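Local coordinates for protein CDA peptide synthetase I (Streptomyces coelicolor, PDB 5DU9) that belongs to the modular peptide synthetases and carries a condensation domain of the CoA-dependent acyltransferase clan, at residues S36-D41 with V373-P378; R104-S109 with A141-G146; E117-M122 with L381-S386. The protein carries 1 engineered substitution. One frame throughout, in Å; residues are numbered along the deposited sequence.

Interaction 1: residues S36-D41 with V373-P378; sequences SCLEID and VDFGGP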
loop_
_atom_site.group_PDB
_atom_site.type_symbol
_atom_site.label_atom_id
_atom_site.label_comp_id
_atom_site.label_asym_id
_atom_site.label_seq_id
_atom_site.Cartn_x
_atom_site.Cartn_y
_atom_site.Cartn_z
ATOM N N SER A 36 6.931 -0.329 5.771
ATOM C CA SER A 36 7.456 -1.439 4.997
ATOM C C SER A 36 8.900 -1.613 5.418
ATOM O O SER A 36 9.407 -0.835 6.227
ATOM C CB SER A 36 7.358 -1.180 3.496
ATOM O OG SER A 36 8.189 -0.093 3.124
ATOM N N CYS A 37 9.568 -2.618 4.872
ATOM C CA CYS A 37 10.991 -2.774 5.120
ATOM C C CYS A 37 11.677 -3.429 3.934
ATOM O O CYS A 37 11.011 -3.964 3.050
ATOM C CB CYS A 37 11.237 -3.592 6.390
ATOM S SG CYS A 37 10.708 -5.318 6.303
ATOM N N LEU A 38 13.005 -3.346 3.918
ATOM C CA LEU A 38 13.830 -4.067 2.956
ATOM C C LEU A 38 14.601 -5.159 3.671
ATOM O O LEU A 38 15.289 -4.892 4.654
ATOM C CB LEU A 38 14.825 -3.137 2.254
ATOM C CG LEU A 38 14.325 -2.026 1.336
ATOM C CD1 LEU A 38 15.521 -1.262 0.796
ATOM C CD2 LEU A 38 13.478 -2.573 0.196
ATOM N N GLU A 39 14.481 -6.386 3.180
ATOM C CA GLU A 39 15.322 -7.473 3.642
ATOM C C GLU A 39 16.577 -7.473 2.787
ATOM O O GLU A 39 16.509 -7.693 1.579
ATOM C CB GLU A 39 14.580 -8.803 3.558
ATOM C CG GLU A 39 13.362 -8.860 4.468
ATOM C CD GLU A 39 12.578 -10.150 4.331
ATOM O OE1 GLU A 39 12.657 -10.788 3.260
ATOM O OE2 GLU A 39 11.884 -10.527 5.299
ATOM N N ILE A 40 17.718 -7.211 3.419
ATOM C CA ILE A 40 18.966 -6.967 2.707
ATOM C C ILE A 40 19.955 -8.095 2.999
ATOM O O ILE A 40 20.183 -8.445 4.155
ATOM C CB ILE A 40 19.548 -5.589 3.094
ATOM C CG1 ILE A 40 18.555 -4.487 2.704
ATOM C CG2 ILE A 40 20.888 -5.349 2.414
ATOM C CD1 ILE A 40 18.711 -3.194 3.475
ATOM N N ASP A 41 20.532 -8.659 1.941
ATOM C CA ASP A 41 21.241 -9.933 2.037
ATOM C C ASP A 41 22.741 -9.803 2.302
ATOM O O ASP A 41 23.466 -10.796 2.251
ATOM C CB ASP A 41 21.018 -10.744 0.752
ATOM C CG ASP A 41 21.626 -10.085 -0.478
ATOM O OD1 ASP A 41 22.089 -8.930 -0.383
ATOM O OD2 ASP A 41 21.634 -10.728 -1.550
ATOM N N VAL A 373 16.370 -3.778 -4.679
ATOM C CA VAL A 373 17.088 -2.533 -4.448
ATOM C C VAL A 373 18.584 -2.804 -4.321
ATOM O O VAL A 373 19.011 -3.590 -3.477
ATOM C CB VAL A 373 16.556 -1.820 -3.182
ATOM C CG1 VAL A 373 17.357 -0.567 -2.877
ATOM C CG2 VAL A 373 15.085 -1.469 -3.357
ATOM N N ASP A 374 19.375 -2.141 -5.159
ATOM C CA ASP A 374 20.804 -2.427 -5.263
ATOM C C ASP A 374 21.648 -1.470 -4.425
ATOM O O ASP A 374 21.761 -0.287 -4.741
ATOM C CB ASP A 374 21.245 -2.360 -6.728
ATOM C CG ASP A 374 22.694 -2.767 -6.927
ATOM O OD1 ASP A 374 23.250 -3.463 -6.051
ATOM O OD2 ASP A 374 23.277 -2.393 -7.966
ATOM N N PHE A 375 22.254 -1.993 -3.362
ATOM C CA PHE A 375 23.107 -1.190 -2.496
ATOM C C PHE A 375 24.583 -1.336 -2.870
ATOM O O PHE A 375 25.469 -1.037 -2.069
ATOM C CB PHE A 375 22.887 -1.577 -1.031
ATOM C CG PHE A 375 21.577 -1.102 -0.477
ATOM C CD1 PHE A 375 21.449 0.184 0.017
ATOM C CD2 PHE A 375 20.472 -1.939 -0.455
ATOM C CE1 PHE A 375 20.240 0.630 0.526
ATOM C CE2 PHE A 375 19.262 -1.498 0.050
ATOM C CZ PHE A 375 19.150 -0.210 0.542
ATOM N N GLY A 376 24.839 -1.792 -4.093
ATOM C CA GLY A 376 26.197 -1.926 -4.593
ATOM C C GLY A 376 26.829 -3.234 -4.160
ATOM O O GLY A 376 27.981 -3.270 -3.725
ATOM N N GLY A 377 26.065 -4.313 -4.293
ATOM C CA GLY A 377 26.477 -5.627 -3.835
ATOM C C GLY A 377 25.331 -6.251 -3.066
ATOM O O GLY A 377 24.652 -7.144 -3.576
ATOM N N PRO A 378 25.098 -5.776 -1.831
ATOM C CA PRO A 378 23.893 -6.177 -1.101
ATOM C C PRO A 378 22.636 -5.774 -1.859
ATOM O O PRO A 378 22.607 -4.707 -2.473
ATOM C CB PRO A 378 24.003 -5.414 0.222
ATOM C CG PRO A 378 25.438 -5.070 0.355
ATOM C CD PRO A 378 25.943 -4.869 -1.038
HETATM O O HOH W 1 23.247 -9.830 -3.367
#
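Leu38 and Phe375 each turn CG anti to their own carbonyl carbon (chi1 -65° and -73°), which sets each CG beside its own backbone N; Leu38 CD1 then meets the Phe375 ring. It comes to the edge of the ring, close to its plane, 3.8 Å from Phe375 CZ. Ile40 crosses the Phe375 side chain at about a right angle, its CD1 3.9 Å from Phe375 CE2, while its other branch packs CG2 at 3.8 Å from Pro378 CB. Leu38 CD2 and Val373 CG2 complete the apolar patch. Polar groups work at its margin: a water donates both to Asp41 OD2, at 2.6 Å, and to Gly377 O, whereas Asp41 OD1 accepts from the backbone N of Val379. The turn itself is braced from within, since Asp374 OD1 accepts from Gly376 N at 3.0 Å in an Asx turn and Phe375 N bonds to Pro378 O at 2.9 Å. The case illustrates contact without a direct hydrogen bond between non-adjacent strands of one sheet and the turn that follows: strand 379-384 runs between 33-40 and 373-374, and helix 163-182 packs on part of the patch, with Tyr170 against Leu38 and Ala174 against Val373 and Phe375.

Interaction 2: residues R104-S109 with A141-G146; sequences RHIDLS and ALFTLG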
loop_
_atom_site.group_PDB
_atom_site.type_symbol
_atom_site.label_atom_id
_atom_site.label_comp_id
_atom_site.label_asym_id
_atom_site.label_seq_id
_atom_site.Cartn_x
_atom_site.Cartn_y
_atom_site.Cartn_z
ATOM N N ARG A 104 18.393 4.913 12.944
ATOM C CA ARG A 104 18.781 4.086 14.074
ATOM C C ARG A 104 19.552 2.872 13.576
ATOM O O ARG A 104 19.272 2.352 12.496
ATOM C CB ARG A 104 17.559 3.635 14.872
ATOM C CG ARG A 104 16.728 4.758 15.465
ATOM C CD ARG A 104 15.624 4.187 16.340
ATOM N NE ARG A 104 14.682 5.206 16.802
ATOM C CZ ARG A 104 14.804 5.894 17.933
ATOM N NH1 ARG A 104 15.838 5.695 18.739
ATOM N NH2 ARG A 104 13.886 6.794 18.261
ATOM N N HIS A 105 20.531 2.439 14.361
ATOM C CA HIS A 105 21.177 1.152 14.138
ATOM C C HIS A 105 20.918 0.244 15.321
ATOM O O HIS A 105 21.374 0.509 16.434
ATOM C CB HIS A 105 22.680 1.292 13.928
ATOM C CG HIS A 105 23.355 -0.008 13.622
ATOM N ND1 HIS A 105 24.666 -0.270 13.953
ATOM C CD2 HIS A 105 22.889 -1.127 13.016
ATOM C CE1 HIS A 105 24.981 -1.492 13.564
ATOM N NE2 HIS A 105 23.921 -2.034 12.992
ATOM N N ILE A 106 20.178 -0.827 15.067
ATOM C CA ILE A 106 19.855 -1.807 16.089
ATOM C C ILE A 106 20.537 -3.121 15.741
ATOM O O ILE A 106 20.132 -3.812 14.807
ATOM C CB ILE A 106 18.336 -1.995 16.214
ATOM C CG1 ILE A 106 17.692 -0.659 16.601
ATOM C CG2 ILE A 106 18.012 -3.071 17.246
ATOM C CD1 ILE A 106 16.188 -0.669 16.624
ATOM N N ASP A 107 21.582 -3.445 16.493
ATOM C CA ASP A 107 22.368 -4.644 16.248
ATOM C C ASP A 107 21.756 -5.834 16.979
ATOM O O ASP A 107 21.925 -5.987 18.186
ATOM C CB ASP A 107 23.819 -4.426 16.688
ATOM C CG ASP A 107 24.736 -5.568 16.283
ATOM O OD1 ASP A 107 24.235 -6.610 15.816
ATOM O OD2 ASP A 107 25.967 -5.424 16.440
ATOM N N LEU A 108 21.042 -6.671 16.232
ATOM C CA LEU A 108 20.450 -7.881 16.786
ATOM C C LEU A 108 21.290 -9.106 16.433
ATOM O O LEU A 108 20.852 -10.242 16.611
ATOM C CB LEU A 108 19.015 -8.046 16.282
ATOM C CG LEU A 108 18.070 -6.898 16.657
ATOM C CD1 LEU A 108 16.723 -7.042 15.965
ATOM C CD2 LEU A 108 17.886 -6.821 18.168
ATOM N N SER A 109 22.502 -8.871 15.936
ATOM C CA SER A 109 23.433 -9.957 15.665
ATOM C C SER A 109 23.945 -10.506 16.987
ATOM O O SER A 109 24.798 -9.899 17.634
ATOM C CB SER A 109 24.602 -9.485 14.801
ATOM O OG SER A 109 25.579 -8.826 15.589
ATOM N N ALA A 141 15.024 2.767 10.713
ATOM C CA ALA A 141 15.927 1.913 11.473
ATOM C C ALA A 141 16.602 0.885 10.581
ATOM O O ALA A 141 15.967 0.280 9.719
ATOM C CB ALA A 141 15.177 1.216 12.598
ATOM N N LEU A 142 17.902 0.713 10.797
ATOM C CA LEU A 142 18.667 -0.351 10.169
ATOM C C LEU A 142 18.936 -1.420 11.213
ATOM O O LEU A 142 19.561 -1.145 12.235
ATOM C CB LEU A 142 19.984 0.180 9.595
ATOM C CG LEU A 142 20.896 -0.867 8.946
ATOM C CD1 LEU A 142 20.283 -1.385 7.650
ATOM C CD2 LEU A 142 22.285 -0.300 8.703
ATOM N N PHE A 143 18.440 -2.626 10.966
ATOM C CA PHE A 143 18.711 -3.758 11.841
ATOM C C PHE A 143 19.844 -4.604 11.277
ATOM O O PHE A 143 19.879 -4.872 10.078
ATOM C CB PHE A 143 17.466 -4.627 12.015
ATOM C CG PHE A 143 16.314 -3.924 12.666
ATOM C CD1 PHE A 143 16.157 -3.954 14.043
ATOM C CD2 PHE A 143 15.378 -3.244 11.904
ATOM C CE1 PHE A 143 15.094 -3.314 14.645
ATOM C CE2 PHE A 143 14.312 -2.603 12.505
ATOM C CZ PHE A 143 14.171 -2.641 13.876
ATOM N N THR A 144 20.768 -5.007 12.143
ATOM C CA THR A 144 21.737 -6.047 11.813
ATOM C C THR A 144 21.200 -7.359 12.376
ATOM O O THR A 144 20.886 -7.440 13.564
ATOM C CB THR A 144 23.132 -5.745 12.389
ATOM O OG1 THR A 144 23.598 -4.485 11.889
ATOM C CG2 THR A 144 24.125 -6.839 12.007
ATOM N N LEU A 145 21.092 -8.380 11.529
ATOM C CA LEU A 145 20.427 -9.628 11.917
ATOM C C LEU A 145 21.355 -10.823 12.100
ATOM O O LEU A 145 20.903 -11.904 12.483
ATOM C CB LEU A 145 19.375 -9.994 10.874
ATOM C CG LEU A 145 18.274 -8.965 10.627
ATOM C CD1 LEU A 145 17.279 -9.520 9.620
ATOM C CD2 LEU A 145 17.574 -8.577 11.920
ATOM N N GLY A 146 22.638 -10.645 11.821
ATOM C CA GLY A 146 23.562 -11.766 11.865
ATOM C C GLY A 146 23.615 -12.465 10.520
ATOM O O GLY A 146 22.675 -12.378 9.728
#
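Arg104 through Asp107 pair with Ala141 through Thr144 as parallel strands, and three kinds of interaction can be separated. The first is the backbone network. Leu142 N bonds to Arg104 O at 2.7 Å, Ile106 N to Leu142 O, and Thr144 N to Ile106 O; past the end of the first strand, Leu108 N still reaches Thr144 O at 2.8 Å, through a more bent bond of 137°.

Polar side chains form the second group. His105 NE2 and Thr144 OG1 are 2.7 Å apart in a nearly straight hydrogen bond (173°), with the hydroxyl at the ring edge. Chi1 of -177° sets His105 CG anti to the backbone N; at the ring edge, CD2 lies 3.4 Å from Leu142 O. Further on, Asp107 OD1 is gripped twice by Ser109: Ser109 OG donates to the syn lone pair of Asp107 OD1 at 2.6 Å, and the backbone N closes an Asx turn.

The third group is apolar. On the face away from His105 and Thr144, Ile106 and Phe143 run side by side, CD1 to CE1 at 3.5 Å; from just past the strand end, Leu108 CD1 adds to them, 3.7 Å from Phe143 CD1.

The Ile106 and Phe143 pair, with Leu108, meets helix 114-126, the connection of this beta-alpha-beta unit; on the face of His105 and Thr144 the polar bond sits beside Leu142 and, together with stacking on His46, probably limits rotation of the His105 ring.

Interaction 3: residues E117-M122 with L381-S386; sequences EAQRWM and LMRSIS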
loop_
_atom_site.group_PDB
_atom_site.type_symbol
_atom_site.label_atom_id
_atom_site.label_comp_id
_atom_site.label_asym_id
_atom_site.label_seq_id
_atom_site.Cartn_x
_atom_site.Cartn_y
_atom_site.Cartn_z
ATOM N N GLU A 117 12.638 -10.174 16.932
ATOM C CA GLU A 117 12.890 -8.953 17.690
ATOM C C GLU A 117 12.727 -7.715 16.819
ATOM O O GLU A 117 12.235 -6.682 17.279
ATOM C CB GLU A 117 14.293 -8.974 18.298
ATOM C CG GLU A 117 14.393 -9.782 19.567
ATOM C CD GLU A 117 13.496 -9.248 20.668
ATOM O OE1 GLU A 117 13.668 -8.073 21.056
ATOM O OE2 GLU A 117 12.612 -9.997 21.132
ATOM N N ALA A 118 13.153 -7.817 15.565
ATOM C CA ALA A 118 13.014 -6.716 14.627
ATOM C C ALA A 118 11.540 -6.416 14.372
ATOM O O ALA A 118 11.132 -5.257 14.336
ATOM C CB ALA A 118 13.725 -7.036 13.324
ATOM N N GLN A 119 10.742 -7.469 14.206
ATOM C CA GLN A 119 9.312 -7.309 13.963
ATOM C C GLN A 119 8.649 -6.639 15.158
ATOM O O GLN A 119 7.817 -5.747 14.998
ATOM C CB GLN A 119 8.652 -8.663 13.684
ATOM C CG GLN A 119 7.150 -8.580 13.391
ATOM C CD GLN A 119 6.840 -7.887 12.071
ATOM O OE1 GLN A 119 7.361 -8.265 11.023
ATOM N NE2 GLN A 119 5.988 -6.871 12.122
ATOM N N ARG A 120 9.027 -7.076 16.354
ATOM C CA ARG A 120 8.494 -6.505 17.584
ATOM C C ARG A 120 8.840 -5.020 17.677
ATOM O O ARG A 120 8.015 -4.211 18.100
ATOM C CB ARG A 120 9.035 -7.259 18.801
ATOM C CG ARG A 120 8.516 -6.734 20.126
ATOM C CD ARG A 120 8.936 -7.619 21.287
ATOM N NE ARG A 120 8.625 -7.001 22.572
ATOM C CZ ARG A 120 9.300 -5.979 23.091
ATOM N NH1 ARG A 120 10.326 -5.454 22.434
ATOM N NH2 ARG A 120 8.946 -5.479 24.267
ATOM N N TRP A 121 10.054 -4.665 17.270
ATOM C CA TRP A 121 10.488 -3.270 17.294
ATOM C C TRP A 121 9.659 -2.426 16.335
ATOM O O TRP A 121 9.227 -1.321 16.675
ATOM C CB TRP A 121 11.973 -3.157 16.933
ATOM C CG TRP A 121 12.575 -1.837 17.315
ATOM C CD1 TRP A 121 13.321 -1.570 18.425
ATOM C CD2 TRP A 121 12.476 -0.605 16.592
ATOM N NE1 TRP A 121 13.694 -0.247 18.438
ATOM C CE2 TRP A 121 13.184 0.367 17.327
ATOM C CE3 TRP A 121 11.853 -0.227 15.398
ATOM C CZ2 TRP A 121 13.293 1.689 16.901
ATOM C CZ3 TRP A 121 11.960 1.087 14.984
ATOM C CH2 TRP A 121 12.674 2.027 15.734
ATOM N N MET A 122 9.444 -2.949 15.131
ATOM C CA MET A 122 8.683 -2.234 14.117
ATOM C C MET A 122 7.223 -2.075 14.540
ATOM O O MET A 122 6.620 -1.026 14.322
ATOM C CB MET A 122 8.775 -2.960 12.772
ATOM C CG MET A 122 10.169 -2.931 12.158
ATOM S SD MET A 122 10.262 -3.674 10.516
ATOM C CE MET A 122 10.067 -5.409 10.901
ATOM N N LEU A 381 15.107 -6.632 -0.732
ATOM C CA LEU A 381 13.781 -7.062 -1.161
ATOM C C LEU A 381 12.716 -6.463 -0.250
ATOM O O LEU A 381 12.757 -6.635 0.965
ATOM C CB LEU A 381 13.684 -8.588 -1.157
ATOM C CG LEU A 381 14.691 -9.325 -2.041
ATOM C CD1 LEU A 381 14.490 -10.828 -1.934
ATOM C CD2 LEU A 381 14.584 -8.873 -3.494
ATOM N N MET A 382 11.761 -5.759 -0.845
ATOM C CA MET A 382 10.760 -5.042 -0.065
ATOM C C MET A 382 9.693 -5.987 0.472
ATOM O O MET A 382 9.274 -6.919 -0.215
ATOM C CB MET A 382 10.109 -3.950 -0.918
ATOM C CG MET A 382 9.089 -3.095 -0.173
ATOM S SD MET A 382 8.579 -1.661 -1.145
ATOM C CE MET A 382 7.104 -1.162 -0.258
ATOM N N ARG A 383 9.265 -5.754 1.708
ATOM C CA ARG A 383 8.070 -6.409 2.214
ATOM C C ARG A 383 7.251 -5.431 3.041
ATOM O O ARG A 383 7.781 -4.523 3.689
ATOM C CB ARG A 383 8.410 -7.669 3.023
ATOM C CG ARG A 383 8.896 -7.473 4.450
ATOM C CD ARG A 383 8.838 -8.807 5.191
ATOM N NE ARG A 383 9.570 -8.799 6.458
ATOM C CZ ARG A 383 9.015 -8.693 7.665
ATOM N NH1 ARG A 383 7.699 -8.582 7.810
ATOM N NH2 ARG A 383 9.788 -8.701 8.743
ATOM N N SER A 384 5.943 -5.625 2.988
ATOM C CA SER A 384 5.002 -4.744 3.657
ATOM C C SER A 384 4.977 -5.030 5.154
ATOM O O SER A 384 5.109 -6.180 5.575
ATOM C CB SER A 384 3.608 -4.919 3.046
ATOM O OG SER A 384 2.669 -4.047 3.643
ATOM N N ILE A 385 4.831 -3.980 5.957
ATOM C CA ILE A 385 4.675 -4.132 7.403
ATOM C C ILE A 385 3.238 -3.808 7.785
ATOM O O ILE A 385 2.598 -4.559 8.520
ATOM C CB ILE A 385 5.657 -3.228 8.188
ATOM C CG1 ILE A 385 7.105 -3.669 7.948
ATOM C CG2 ILE A 385 5.345 -3.243 9.682
ATOM C CD1 ILE A 385 7.434 -5.081 8.424
ATOM N N SER A 386 2.742 -2.683 7.282
ATOM C CA SER A 386 1.347 -2.305 7.455
ATOM C C SER A 386 0.973 -1.300 6.376
ATOM O O SER A 386 1.581 -0.241 6.279
ATOM C CB SER A 386 1.105 -1.721 8.843
ATOM O OG SER A 386 -0.258 -1.378 9.011
HETATM O O HOH W 2 3.762 -6.572 10.047
#
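Gln119 and Arg383 cross obliquely, their amide and guanidinium planes 47° apart. Gln119 OE1 lies at the guanidinium edge, in its plane, and accepts from Arg383 NH1 at 3.2 Å with an N-H...O angle of 155°. A second, weak bond of 3.4 Å comes from Arg383 NH2, and one oxygen thereby bridges both terminal nitrogens. The glutamine chain is bent at chi2 (68°), which places CD; the amide oxygen then meets Arg383. Arg383 starts with CG in the crowded position between its backbone N and carbonyl carbon, then runs extended to NE, which forms a salt bridge with Glu39. The two ends of the pair are thus held by second partners as well: Gln119 NE2 donates to Asp123 OD1, one turn further along its helix, and weakly to a water that donates to Ile385 O at 2.8 Å.

Beside this polar bridge, Met122 and Ile385 cross at about a right angle. Met122 CE is 3.6 Å from Ile385 CD1, with SD also close, and the same methyl approaches Arg383 NH2 obliquely at 3.9 Å. The side chain of Ile385 lies about 12 Å from the bound (2S)-2-amino-N-butyl-propanamide.

The strand side is marked by a classic beta bulge, where Ile385 and Ser386 both face Gly35. As a worked example of helix-on-sheet packing in an alpha/beta fold, helix 114-126 rests on one face of the mixed sheet through Met122, which also touches Leu151 and Tyr153.

All three interactions belong to one six-stranded mixed sheet and its covering helices within the condensation domain. Interaction 2 lies at one edge, on strands 103-107 and 138-146, and interaction 1 reaches the opposite edge strand, 373-374; their centres are 14 Å apart and they do not touch. Interaction 3 connects with both: its strand 379-384 pairs with 33-40 through Cys37 O and Arg383 N, 2.8 Å apart, and its Trp121 packs on Ile106 and Phe143. Along the chain, interaction 2 falls between the two halves of interaction 1, whereas interaction 3 alternates with each. Segments from early and late in the chain therefore build this sheet together.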